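AvrA (Salmonella typhimurium, PDB 6BE0) probably transfers the acetyl group of acetyl-CoA to serine and threonine residues of target proteins, as a YopJ-family effector that binds inositol hexakisphosphate and coenzyme A. Local coordinates at residues 227-232 with 243-248; 236-241 with 259-264. All coordinates share one frame; numbering follows the deposited sequence.

Contact 1: residues 227-232 with 243-248. With COA (coenzyme A), chain C.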
ATOM      1  N   LYS A 227     -15.970  -5.129   1.933  1.00 50.76           N
ATOM      2  CA  LYS A 227     -16.448  -4.419   0.752  1.00 51.99           C
ATOM      3  C   LYS A 227     -15.316  -4.233  -0.254  1.00 50.87           C
ATOM      4  O   LYS A 227     -15.527  -4.302  -1.465  1.00 53.00           O
ATOM      5  CB  LYS A 227     -17.035  -3.061   1.141  1.00 51.05           C
ATOM      6  CG  LYS A 227     -18.263  -3.143   2.033  1.00 52.36           C
ATOM      7  CD  LYS A 227     -19.510  -3.536   1.254  1.00 63.20           C
ATOM      8  CE  LYS A 227     -20.053  -2.382   0.421  1.00 69.01           C
ATOM      9  NZ  LYS A 227     -20.485  -1.231   1.265  1.00 67.92           N
ATOM     10  N   ALA A 228     -14.112  -3.998   0.258  1.00 39.20           N
ATOM     11  CA  ALA A 228     -12.947  -3.775  -0.590  1.00 36.99           C
ATOM     12  C   ALA A 228     -12.577  -5.036  -1.364  1.00 38.96           C
ATOM     13  O   ALA A 228     -12.087  -4.958  -2.490  1.00 44.80           O
ATOM     14  CB  ALA A 228     -11.767  -3.303   0.247  1.00 35.04           C
ATOM     15  N   ASP A 229     -12.815  -6.196  -0.759  1.00 41.41           N
ATOM     16  CA  ASP A 229     -12.491  -7.472  -1.392  1.00 45.95           C
ATOM     17  C   ASP A 229     -13.287  -7.685  -2.679  1.00 47.37           C
ATOM     18  O   ASP A 229     -12.846  -8.404  -3.575  1.00 54.10           O
ATOM     19  CB  ASP A 229     -12.748  -8.633  -0.426  1.00 47.70           C
ATOM     20  CG  ASP A 229     -11.782  -8.646   0.749  1.00 46.38           C
ATOM     21  OD1 ASP A 229     -10.729  -7.978   0.671  1.00 40.45           O
ATOM     22  OD2 ASP A 229     -12.072  -9.335   1.751  1.00 44.42           O
ATOM     23  N   ARG A 230     -14.454  -7.057  -2.767  1.00 62.72           N
ATOM     24  CA  ARG A 230     -15.306  -7.190  -3.945  1.00 66.40           C
ATOM     25  C   ARG A 230     -14.820  -6.309  -5.094  1.00 66.81           C
ATOM     26  O   ARG A 230     -15.197  -6.521  -6.246  1.00 69.39           O
ATOM     27  CB  ARG A 230     -16.752  -6.834  -3.600  1.00 67.31           C
ATOM     28  CG  ARG A 230     -17.327  -7.619  -2.434  1.00 67.00           C
ATOM     29  CD  ARG A 230     -18.721  -7.133  -2.082  1.00 68.70           C
ATOM     30  NE  ARG A 230     -19.169  -7.654  -0.793  1.00 79.92           N
ATOM     31  CZ  ARG A 230     -20.267  -7.251  -0.160  1.00 76.93           C
ATOM     32  NH1 ARG A 230     -21.042  -6.312  -0.692  1.00 78.72           N
ATOM     33  NH2 ARG A 230     -20.589  -7.784   1.012  1.00 67.07           N
ATOM     34  N   TYR A 231     -13.982  -5.327  -4.772  1.00 46.43           N
ATOM     35  CA  TYR A 231     -13.489  -4.372  -5.762  1.00 39.73           C
ATOM     36  C   TYR A 231     -12.089  -4.715  -6.262  1.00 41.69           C
ATOM     37  O   TYR A 231     -11.816  -4.639  -7.462  1.00 44.34           O
ATOM     38  CB  TYR A 231     -13.471  -2.956  -5.176  1.00 33.73           C
ATOM     39  CG  TYR A 231     -14.812  -2.255  -5.168  1.00 36.16           C
ATOM     40  CD1 TYR A 231     -15.303  -1.642  -6.314  1.00 37.17           C
ATOM     41  CD2 TYR A 231     -15.578  -2.190  -4.013  1.00 36.80           C
ATOM     42  CE1 TYR A 231     -16.523  -0.994  -6.311  1.00 40.50           C
ATOM     43  CE2 TYR A 231     -16.800  -1.544  -4.000  1.00 39.62           C
ATOM     44  CZ  TYR A 231     -17.267  -0.948  -5.151  1.00 40.68           C
ATOM     45  OH  TYR A 231     -18.483  -0.301  -5.141  1.00 41.91           O
ATOM     46  N   LEU A 232     -11.208  -5.091  -5.342  1.00 32.20           N
ATOM     47  CA  LEU A 232      -9.778  -5.152  -5.630  1.00 29.18           C
ATOM     48  C   LEU A 232      -9.320  -6.516  -6.151  1.00 33.77           C
ATOM     49  O   LEU A 232      -9.883  -7.547  -5.781  1.00 37.09           O
ATOM     50  CB  LEU A 232      -8.990  -4.781  -4.375  1.00 26.44           C
ATOM     51  CG  LEU A 232      -9.360  -3.415  -3.789  1.00 27.71           C
ATOM     52  CD1 LEU A 232      -8.611  -3.154  -2.490  1.00 23.74           C
ATOM     53  CD2 LEU A 232      -9.087  -2.301  -4.794  1.00 23.24           C
ATOM     54  N   ALA A 243      -3.876 -16.202   7.293  1.00 53.76           N
ATOM     55  CA  ALA A 243      -4.537 -17.230   6.498  1.00 54.39           C
ATOM     56  C   ALA A 243      -6.048 -17.020   6.485  1.00 57.33           C
ATOM     57  O   ALA A 243      -6.701 -17.198   5.454  1.00 55.58           O
ATOM     58  CB  ALA A 243      -4.198 -18.612   7.034  1.00 57.96           C
ATOM     59  N   GLN A 244      -6.598 -16.643   7.634  1.00 61.07           N
ATOM     60  CA  GLN A 244      -8.025 -16.372   7.748  1.00 62.33           C
ATOM     61  C   GLN A 244      -8.420 -15.215   6.841  1.00 59.33           C
ATOM     62  O   GLN A 244      -9.467 -15.249   6.196  1.00 61.59           O
ATOM     63  CB  GLN A 244      -8.401 -16.058   9.198  1.00 65.95           C
ATOM     64  CG  GLN A 244      -9.881 -15.760   9.413  1.00 69.78           C
ATOM     65  CD  GLN A 244     -10.774 -16.934   9.052  1.00 77.27           C
ATOM     66  OE1 GLN A 244     -10.437 -18.089   9.313  1.00 80.51           O
ATOM     67  NE2 GLN A 244     -11.918 -16.642   8.442  1.00 77.62           N
ATOM     68  N   ARG A 245      -7.575 -14.191   6.796  1.00 46.98           N
ATOM     69  CA  ARG A 245      -7.840 -13.014   5.977  1.00 43.79           C
ATOM     70  C   ARG A 245      -7.891 -13.371   4.494  1.00 42.85           C
ATOM     71  O   ARG A 245      -8.697 -12.822   3.741  1.00 41.96           O
ATOM     72  CB  ARG A 245      -6.773 -11.945   6.223  1.00 40.91           C
ATOM     73  CG  ARG A 245      -6.969 -10.655   5.439  1.00 37.85           C
ATOM     74  CD  ARG A 245      -8.242  -9.918   5.827  1.00 38.51           C
ATOM     75  NE  ARG A 245      -8.493  -8.783   4.940  1.00 35.91           N
ATOM     76  CZ  ARG A 245      -9.147  -8.860   3.784  1.00 35.47           C
ATOM     77  NH1 ARG A 245      -9.634 -10.019   3.359  1.00 37.54           N
ATOM     78  NH2 ARG A 245      -9.320  -7.772   3.049  1.00 33.32           N
ATOM     79  N   LEU A 246      -7.021 -14.287   4.078  1.00 49.29           N
ATOM     80  CA  LEU A 246      -7.020 -14.760   2.701  1.00 50.21           C
ATOM     81  C   LEU A 246      -8.274 -15.578   2.413  1.00 56.24           C
ATOM     82  O   LEU A 246      -8.845 -15.484   1.327  1.00 60.75           O
ATOM     83  CB  LEU A 246      -5.771 -15.597   2.414  1.00 55.50           C
ATOM     84  CG  LEU A 246      -4.452 -14.843   2.228  1.00 50.19           C
ATOM     85  CD1 LEU A 246      -3.309 -15.830   2.053  1.00 48.52           C
ATOM     86  CD2 LEU A 246      -4.515 -13.896   1.038  1.00 47.02           C
ATOM     87  N   ASN A 247      -8.698 -16.381   3.386  1.00 54.35           N
ATOM     88  CA  ASN A 247      -9.919 -17.168   3.243  1.00 57.71           C
ATOM     89  C   ASN A 247     -11.136 -16.271   3.059  1.00 57.53           C
ATOM     90  O   ASN A 247     -12.108 -16.654   2.413  1.00 66.82           O
ATOM     91  CB  ASN A 247     -10.134 -18.072   4.458  1.00 61.15           C
ATOM     92  CG  ASN A 247      -9.030 -19.094   4.634  1.00 63.12           C
ATOM     93  OD1 ASN A 247      -8.271 -19.374   3.706  1.00 66.29           O
ATOM     94  ND2 ASN A 247      -8.941 -19.665   5.829  1.00 65.18           N
ATOM     95  N   GLU A 248     -11.081 -15.077   3.636  1.00 58.25           N
ATOM     96  CA  GLU A 248     -12.175 -14.125   3.513  1.00 59.14           C
ATOM     97  C   GLU A 248     -12.196 -13.497   2.125  1.00 58.04           C
ATOM     98  O   GLU A 248     -13.258 -13.157   1.605  1.00 63.71           O
ATOM     99  CB  GLU A 248     -12.062 -13.039   4.585  1.00 58.40           C
ATOM    100  CG  GLU A 248     -12.305 -13.548   5.998  1.00 58.68           C
ATOM    101  CD  GLU A 248     -11.928 -12.532   7.059  1.00 64.40           C
ATOM    102  OE1 GLU A 248     -11.709 -11.352   6.705  1.00 55.28           O
ATOM    103  OE2 GLU A 248     -11.850 -12.919   8.246  1.00 65.32           O
TER
HETATM  104  N1A COA C 302       3.083 -10.985  11.654  1.00 46.94           N
HETATM  105  C2A COA C 302       2.333 -11.807  10.859  1.00 45.68           C
HETATM  106  N3A COA C 302       1.030 -12.067  11.177  1.00 50.04           N
HETATM  107  C4A COA C 302       0.463 -11.510  12.293  1.00 52.71           C
HETATM  108  C5A COA C 302       1.198 -10.696  13.082  1.00 41.56           C
HETATM  109  C6A COA C 302       2.523 -10.437  12.750  1.00 38.20           C
HETATM  110  N6A COA C 302       3.723  -9.750  13.105  1.00 48.94           N
HETATM  111  N7A COA C 302       0.410 -10.276  14.112  1.00 54.56           N
HETATM  112  C8A COA C 302      -0.817 -10.836  13.954  1.00 59.47           C
HETATM  113  N9A COA C 302      -0.791 -11.599  12.837  1.00 62.41           N
HETATM  114  C1B COA C 302      -1.849 -12.371  12.275  1.00 58.69           C
HETATM  115  C2B COA C 302      -1.647 -13.656  12.466  1.00 63.90           C
HETATM  116  O2B COA C 302      -1.044 -14.253  11.285  1.00 84.53           O
HETATM  117  C3B COA C 302      -3.117 -14.284  12.735  1.00 82.50           C
HETATM  118  O3B COA C 302      -3.837 -14.428  11.510  1.00 84.10           O
HETATM  119  P3B COA C 302      -4.273 -15.902  11.023  1.00 67.69           P
HETATM  120  O7A COA C 302      -3.051 -16.671  10.576  1.00 52.49           O
HETATM  121  O8A COA C 302      -4.944 -16.636  12.158  1.00 77.48           O
HETATM  122  O9A COA C 302      -5.242 -15.787   9.866  1.00 71.68           O
HETATM  123  C4B COA C 302      -3.730 -13.376  13.530  1.00 85.62           C
HETATM  124  O4B COA C 302      -3.209 -12.034  13.033  1.00 77.01           O
HETATM  125  C5B COA C 302      -3.343 -13.596  14.986  1.00 93.33           C
HETATM  126  O5B COA C 302      -3.798 -12.506  15.779  1.00 81.09           O
HETATM  127  P1A COA C 302      -4.993 -12.738  16.819  1.00123.16           P
HETATM  128  O1A COA C 302      -5.888 -13.872  16.346  1.00117.40           O
HETATM  129  O2A COA C 302      -4.409 -13.073  18.181  1.00129.07           O
HETATM  130  O3A COA C 302      -5.848 -11.408  16.934  1.00 91.01           O
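Arg245 and Asp229 meet in an end-on, two-pronged salt bridge that fastens the first turns of helix 243-252 to segment 227-232, which begins within helix 225-228, in the YopJ-type acetyltransferase fold. The arginine leaves its helix with CG anti to the backbone N (chi1 -179°), and the chain bends at chi2. CB does not face the other segment, and CG packs against Thr240; the bend then carries the guanidinium across to the aspartate. The side chain also touches that of Arg181, which binds coenzyme A. NE is held weakly by the carbonyl of Asp178, and the two terminal nitrogens divide the carboxylate between them. NH2 gives a nearly straight bond to Asp229 OD1, 2.8 Å long, in the guanidinium plane and onto the syn lone pair of that oxygen. NH1 reaches Asp229 OD2 at 3.0 Å along a bent path (N-H...O 135°), consistent with the 42° between the two planes. OD1 is also hydrogen-bonded to Tyr237 OH, and NH2 to the carbonyl of Leu177, tying down both ends of the buried pair. Glu248 OE1 stays 5.4 Å from Asp229 OD2, a like charge that the guanidinium probably offsets. At the helix start, backbone nitrogens face the 3'-phosphate of coenzyme A: Gln244 N donates to COA O9A at 2.7 Å, while the bond from Ala243 N to COA O7A is weak.

Contact 2: residues 236-241 with 259-264; sequences FYKHTQ and SIVNKK. With IHP (inositol hexakisphosphate), chain B; COA (coenzyme A), chain C.
Lys238 NZ is gripped by an oxygen of the protein and by the phosphates of inositol hexakisphosphate. It donates to Val261 O at 2.7 Å from a position tilted 34° out of the carbonyl plane, and to IHP O33 at 2.8 Å; IHP O34, on another phosphate, is modelled so close that the exact length of that bond is doubtful. The side chain reaches this point through a bend at chi3 (64°), which turns CE and NZ toward the carbonyl of Val261. On the way CE passes Val261 CG2 at 4.0 Å, so the aliphatic part of the lysine packs on the valine while its ammonium group bridges backbone and ligand. Arg271, on helix 268-273, touches both side chains.

The two segments are loops flanking helix 243-252, and together they build part of the basic pocket for inositol hexakisphosphate that is seen in this YopJ-family acetyltransferase. Lys196 and Lys291 also bind the ligand there, and the clustered positive charge would be offset by the phosphates. His239 enters edge-on: its NE2 donates to IHP O23 at 2.8 Å, with the oxygen in the plane of the ring, and ND1 is hydrogen-bonded to Ser287, which fixes the ring's rotation. From the other loop, Lys263 binds through its backbone N to IHP O25 and through NZ to IHP O36 at 2.7 Å, with a weak second bond from NZ to IHP O46, the extended side chain lying along the phosphates. Asn262 sets CB against IHP O34, while its ND2 is held by Glu266. Lys238 and His239 form the corners of a type I turn from Tyr237 to Thr240, and Tyr237 O accepts from both Thr240 N and Thr240 OG1, the latter at 2.7 Å.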
ATOM      1  N   PHE A 236      -3.220  -7.628  -4.989  1.00 40.93           N
ATOM      2  CA  PHE A 236      -3.128  -6.754  -3.824  1.00 37.95           C
ATOM      3  C   PHE A 236      -2.913  -7.534  -2.528  1.00 38.75           C
ATOM      4  O   PHE A 236      -2.458  -6.975  -1.530  1.00 39.16           O
ATOM      5  CB  PHE A 236      -4.395  -5.904  -3.705  1.00 35.78           C
ATOM      6  CG  PHE A 236      -4.386  -4.676  -4.570  1.00 35.20           C
ATOM      7  CD1 PHE A 236      -4.044  -4.758  -5.907  1.00 39.20           C
ATOM      8  CD2 PHE A 236      -4.731  -3.443  -4.045  1.00 32.70           C
ATOM      9  CE1 PHE A 236      -4.035  -3.631  -6.705  1.00 34.11           C
ATOM     10  CE2 PHE A 236      -4.727  -2.312  -4.838  1.00 35.52           C
ATOM     11  CZ  PHE A 236      -4.379  -2.407  -6.169  1.00 31.54           C
ATOM     12  N   TYR A 237      -3.234  -8.825  -2.554  1.00 36.08           N
ATOM     13  CA  TYR A 237      -3.270  -9.642  -1.343  1.00 35.25           C
ATOM     14  C   TYR A 237      -2.123 -10.642  -1.248  1.00 36.02           C
ATOM     15  O   TYR A 237      -2.180 -11.584  -0.459  1.00 35.17           O
ATOM     16  CB  TYR A 237      -4.602 -10.389  -1.274  1.00 35.88           C
ATOM     17  CG  TYR A 237      -5.789  -9.467  -1.205  1.00 35.19           C
ATOM     18  CD1 TYR A 237      -6.426  -9.215   0.001  1.00 34.35           C
ATOM     19  CD2 TYR A 237      -6.265  -8.834  -2.344  1.00 36.41           C
ATOM     20  CE1 TYR A 237      -7.510  -8.366   0.069  1.00 36.22           C
ATOM     21  CE2 TYR A 237      -7.346  -7.982  -2.286  1.00 35.89           C
ATOM     22  CZ  TYR A 237      -7.966  -7.751  -1.077  1.00 34.87           C
ATOM     23  OH  TYR A 237      -9.047  -6.904  -1.013  1.00 40.73           O
ATOM     24  N   LYS A 238      -1.081 -10.436  -2.043  1.00 35.72           N
ATOM     25  CA  LYS A 238       0.037 -11.369  -2.064  1.00 35.69           C
ATOM     26  C   LYS A 238       0.792 -11.376  -0.737  1.00 33.83           C
ATOM     27  O   LYS A 238       1.324 -12.407  -0.326  1.00 35.62           O
ATOM     28  CB  LYS A 238       0.989 -11.026  -3.206  1.00 36.21           C
ATOM     29  CG  LYS A 238       0.352 -11.131  -4.584  1.00 38.98           C
ATOM     30  CD  LYS A 238       1.329 -10.760  -5.692  1.00 40.72           C
ATOM     31  CE  LYS A 238       2.500 -11.729  -5.751  1.00 41.57           C
ATOM     32  NZ  LYS A 238       3.358 -11.494  -6.941  1.00 41.80           N
ATOM     33  N   HIS A 239       0.826 -10.224  -0.069  1.00 35.49           N
ATOM     34  CA  HIS A 239       1.555 -10.083   1.191  1.00 36.55           C
ATOM     35  C   HIS A 239       0.639 -10.151   2.408  1.00 33.17           C
ATOM     36  O   HIS A 239       1.052  -9.795   3.512  1.00 33.50           O
ATOM     37  CB  HIS A 239       2.327  -8.761   1.213  1.00 31.23           C
ATOM     38  CG  HIS A 239       3.350  -8.640   0.129  1.00 32.31           C
ATOM     39  ND1 HIS A 239       4.507  -9.389   0.110  1.00 32.97           N
ATOM     40  CD2 HIS A 239       3.393  -7.854  -0.974  1.00 32.35           C
ATOM     41  CE1 HIS A 239       5.217  -9.073  -0.957  1.00 37.06           C
ATOM     42  NE2 HIS A 239       4.564  -8.144  -1.632  1.00 38.19           N
ATOM     43  N   THR A 240      -0.599 -10.603   2.209  1.00 35.52           N
ATOM     44  CA  THR A 240      -1.559 -10.707   3.306  1.00 37.94           C
ATOM     45  C   THR A 240      -0.976 -11.502   4.466  1.00 38.37           C
ATOM     46  O   THR A 240      -0.488 -12.618   4.287  1.00 43.00           O
ATOM     47  CB  THR A 240      -2.872 -11.378   2.859  1.00 37.97           C
ATOM     48  OG1 THR A 240      -3.414 -10.674   1.737  1.00 37.71           O
ATOM     49  CG2 THR A 240      -3.893 -11.374   3.992  1.00 41.19           C
ATOM     50  N   GLN A 241      -1.030 -10.909   5.654  1.00 37.04           N
ATOM     51  CA  GLN A 241      -0.473 -11.517   6.852  1.00 40.83           C
ATOM     52  C   GLN A 241      -1.575 -12.156   7.690  1.00 41.97           C
ATOM     53  O   GLN A 241      -1.924 -11.661   8.757  1.00 47.97           O
ATOM     54  CB  GLN A 241       0.291 -10.469   7.664  1.00 38.97           C
ATOM     55  CG  GLN A 241       1.557  -9.986   6.971  1.00 37.39           C
ATOM     56  CD  GLN A 241       2.176  -8.771   7.631  1.00 37.20           C
ATOM     57  OE1 GLN A 241       1.478  -7.934   8.202  1.00 36.82           O
ATOM     58  NE2 GLN A 241       3.498  -8.668   7.555  1.00 39.53           N
ATOM     59  N   SER A 259      -5.412 -18.966  -8.470  1.00 75.52           N
ATOM     60  CA  SER A 259      -4.903 -18.041  -9.481  1.00 73.39           C
ATOM     61  C   SER A 259      -3.404 -17.821  -9.319  1.00 71.46           C
ATOM     62  O   SER A 259      -2.930 -17.527  -8.222  1.00 76.66           O
ATOM     63  CB  SER A 259      -5.632 -16.697  -9.398  1.00 72.23           C
ATOM     64  OG  SER A 259      -6.995 -16.829  -9.759  1.00 77.29           O
ATOM     65  N   ILE A 260      -2.661 -17.963 -10.413  1.00 55.34           N
ATOM     66  CA  ILE A 260      -1.227 -17.689 -10.401  1.00 53.68           C
ATOM     67  C   ILE A 260      -1.001 -16.209 -10.122  1.00 50.42           C
ATOM     68  O   ILE A 260      -1.669 -15.357 -10.709  1.00 51.44           O
ATOM     69  CB  ILE A 260      -0.552 -18.067 -11.738  1.00 58.67           C
ATOM     70  CG1 ILE A 260      -0.838 -19.529 -12.103  1.00 61.24           C
ATOM     71  CG2 ILE A 260       0.952 -17.815 -11.667  1.00 57.38           C
ATOM     72  CD1 ILE A 260      -0.328 -20.541 -11.091  1.00 62.64           C
ATOM     73  N   VAL A 261      -0.056 -15.911  -9.234  1.00 49.32           N
ATOM     74  CA  VAL A 261       0.193 -14.538  -8.803  1.00 47.08           C
ATOM     75  C   VAL A 261       1.619 -14.071  -9.104  1.00 46.31           C
ATOM     76  O   VAL A 261       1.985 -12.943  -8.768  1.00 46.89           O
ATOM     77  CB  VAL A 261      -0.076 -14.374  -7.290  1.00 45.94           C
ATOM     78  CG1 VAL A 261      -1.530 -14.684  -6.973  1.00 48.80           C
ATOM     79  CG2 VAL A 261       0.849 -15.269  -6.475  1.00 51.45           C
ATOM     80  N   ASN A 262       2.421 -14.925  -9.733  1.00 51.09           N
ATOM     81  CA  ASN A 262       3.792 -14.555 -10.074  1.00 52.30           C
ATOM     82  C   ASN A 262       4.403 -15.444 -11.156  1.00 54.31           C
ATOM     83  O   ASN A 262       3.772 -16.390 -11.628  1.00 61.72           O
ATOM     84  CB  ASN A 262       4.671 -14.587  -8.819  1.00 49.84           C
ATOM     85  CG  ASN A 262       4.708 -15.954  -8.158  1.00 52.46           C
ATOM     86  OD1 ASN A 262       4.225 -16.943  -8.711  1.00 59.15           O
ATOM     87  ND2 ASN A 262       5.287 -16.013  -6.965  1.00 49.69           N
ATOM     88  N   LYS A 263       5.637 -15.129 -11.541  1.00 58.46           N
ATOM     89  CA  LYS A 263       6.336 -15.865 -12.591  1.00 60.69           C
ATOM     90  C   LYS A 263       6.839 -17.220 -12.102  1.00 63.45           C
ATOM     91  O   LYS A 263       7.353 -18.016 -12.886  1.00 71.88           O
ATOM     92  CB  LYS A 263       7.507 -15.036 -13.124  1.00 60.62           C
ATOM     93  CG  LYS A 263       7.085 -13.730 -13.775  1.00 58.89           C
ATOM     94  CD  LYS A 263       8.255 -12.779 -13.966  1.00 58.53           C
ATOM     95  CE  LYS A 263       7.763 -11.379 -14.302  1.00 65.96           C
ATOM     96  NZ  LYS A 263       8.865 -10.380 -14.373  1.00 70.49           N
ATOM     97  N   LYS A 264       6.690 -17.478 -10.806  1.00 56.56           N
ATOM     98  CA  LYS A 264       7.086 -18.759 -10.229  1.00 59.44           C
ATOM     99  C   LYS A 264       5.925 -19.751 -10.263  1.00 61.37           C
ATOM    100  O   LYS A 264       5.998 -20.827  -9.668  1.00 63.71           O
ATOM    101  CB  LYS A 264       7.585 -18.561  -8.796  1.00 57.31           C
ATOM    102  CG  LYS A 264       8.776 -17.619  -8.707  1.00 58.08           C
ATOM    103  CD  LYS A 264       9.271 -17.443  -7.283  1.00 56.15           C
ATOM    104  CE  LYS A 264      10.523 -16.578  -7.251  1.00 57.15           C
ATOM    105  NZ  LYS A 264      11.069 -16.412  -5.876  1.00 54.49           N
TER
HETATM  106  C1  IHP B 301       6.846  -8.576  -9.715  1.00 78.54           C
HETATM  107  C2  IHP B 301       6.704  -7.994  -8.314  1.00 69.88           C
HETATM  108  C3  IHP B 301       6.692  -9.091  -7.262  1.00 67.42           C
HETATM  109  C4  IHP B 301       7.909  -9.981  -7.399  1.00 79.01           C
HETATM  110  C5  IHP B 301       7.858 -10.667  -8.752  1.00 73.21           C
HETATM  111  C6  IHP B 301       7.935  -9.636  -9.868  1.00 78.55           C
HETATM  112  O11 IHP B 301       7.073  -7.507 -10.617  1.00 69.77           O
HETATM  113  P1  IHP B 301       5.851  -7.011 -11.514  1.00 75.18           P
HETATM  114  O21 IHP B 301       5.885  -5.503 -11.619  1.00 93.13           O
HETATM  115  O31 IHP B 301       4.530  -7.420 -10.899  1.00 74.01           O
HETATM  116  O41 IHP B 301       5.974  -7.611 -12.890  1.00 86.31           O
HETATM  117  O12 IHP B 301       7.768  -7.051  -8.055  1.00 69.12           O
HETATM  118  P2  IHP B 301       7.428  -5.524  -7.805  1.00 49.55           P
HETATM  119  O22 IHP B 301       6.561  -4.981  -8.915  1.00 36.70           O
HETATM  120  O32 IHP B 301       6.691  -5.349  -6.499  1.00 53.55           O
HETATM  121  O42 IHP B 301       8.713  -4.728  -7.759  1.00 27.05           O
HETATM  122  O13 IHP B 301       6.629  -8.512  -5.958  1.00 55.70           O
HETATM  123  P3  IHP B 301       5.298  -8.676  -5.098  1.00 49.28           P
HETATM  124  O23 IHP B 301       5.019  -7.399  -4.344  1.00 38.31           O
HETATM  125  O33 IHP B 301       4.114  -8.991  -5.981  1.00 28.69           O
HETATM  126  O43 IHP B 301       5.478  -9.793  -4.103  1.00 37.48           O
HETATM  127  O14 IHP B 301       7.988 -10.912  -6.303  1.00100.62           O
HETATM  128  P4  IHP B 301       6.995 -12.166  -6.100  1.00 55.44           P
HETATM  129  O24 IHP B 301       6.560 -12.227  -4.653  1.00 41.12           O
HETATM  130  O34 IHP B 301       5.764 -12.063  -6.972  1.00 48.71           O
HETATM  131  O44 IHP B 301       7.723 -13.445  -6.412  1.00 48.35           O
HETATM  132  O15 IHP B 301       8.905 -11.627  -8.900  1.00 75.85           O
HETATM  133  P5  IHP B 301       8.642 -12.910  -9.792  1.00 52.27           P
HETATM  134  O25 IHP B 301       7.428 -12.693 -10.669  1.00 33.57           O
HETATM  135  O35 IHP B 301       9.850 -13.161 -10.659  1.00 41.35           O
HETATM  136  O45 IHP B 301       8.402 -14.120  -8.924  1.00 47.66           O
HETATM  137  O16 IHP B 301       9.229  -9.036  -9.899  1.00 80.80           O
HETATM  138  P6  IHP B 301      10.003  -8.963 -11.257  1.00 54.83           P
HETATM  139  O26 IHP B 301      11.434  -8.568 -11.004  1.00 38.91           O
HETATM  140  O36 IHP B 301       9.971 -10.305 -11.941  1.00 57.44           O
HETATM  141  O46 IHP B 301       9.375  -7.931 -12.161  1.00 45.69           O
HETATM  142  N1A COA C 302       3.083 -10.985  11.654  1.00 46.94           N
HETATM  143  C2A COA C 302       2.333 -11.807  10.859  1.00 45.68           C
HETATM  144  N3A COA C 302       1.030 -12.067  11.177  1.00 50.04           N
HETATM  145  C4A COA C 302       0.463 -11.510  12.293  1.00 52.71           C
HETATM  146  C5A COA C 302       1.198 -10.696  13.082  1.00 41.56           C
HETATM  147  C6A COA C 302       2.523 -10.437  12.750  1.00 38.20           C
HETATM  148  N6A COA C 302       3.723  -9.750  13.105  1.00 48.94           N
HETATM  149  N7A COA C 302       0.410 -10.276  14.112  1.00 54.56           N
HETATM  150  C8A COA C 302      -0.817 -10.836  13.954  1.00 59.47           C
HETATM  151  N9A COA C 302      -0.791 -11.599  12.837  1.00 62.41           N
HETATM  152  C1B COA C 302      -1.849 -12.371  12.275  1.00 58.69           C
HETATM  153  C2B COA C 302      -1.647 -13.656  12.466  1.00 63.90           C
HETATM  154  O2B COA C 302      -1.044 -14.253  11.285  1.00 84.53           O
HETATM  155  C3B COA C 302      -3.117 -14.284  12.735  1.00 82.50           C
HETATM  156  O3B COA C 302      -3.837 -14.428  11.510  1.00 84.10           O
HETATM  157  P3B COA C 302      -4.273 -15.902  11.023  1.00 67.69           P
HETATM  158  O7A COA C 302      -3.051 -16.671  10.576  1.00 52.49           O
HETATM  159  O8A COA C 302      -4.944 -16.636  12.158  1.00 77.48           O
HETATM  160  O9A COA C 302      -5.242 -15.787   9.866  1.00 71.68           O
HETATM  161  C4B COA C 302      -3.730 -13.376  13.530  1.00 85.62           C
HETATM  162  O4B COA C 302      -3.209 -12.034  13.033  1.00 77.01           O
HETATM  163  C5B COA C 302      -3.343 -13.596  14.986  1.00 93.33           C
HETATM  164  O5B COA C 302      -3.798 -12.506  15.779  1.00 81.09           O
HETATM  165  P1A COA C 302      -4.993 -12.738  16.819  1.00123.16           P
HETATM  166  O1A COA C 302      -5.888 -13.872  16.346  1.00117.40           O
HETATM  167  O2A COA C 302      -4.409 -13.073  18.181  1.00129.07           O
HETATM  168  O3A COA C 302      -5.848 -11.408  16.934  1.00 91.01           O

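How the contacts relate
From the N terminus, the chain passes through 227-232, which begins within helix 225-228, then 236-241, then 243-248 at the start of helix 243-252, and finally 259-264 ahead of helix 268-273. Contact 1 closes a loop that contains 236-241, and contact 2 closes one that contains 243-248, so the two loops cross instead of nesting. They also touch: side chains of 236-241 meet both segments of contact 1, and Thr240 OG1 packs on Leu246 CD2 at 3.5 Å. The coenzyme A end of helix 243-252 is thereby joined to the inositol hexakisphosphate pocket through segment 236-241, which itself reaches both ligands.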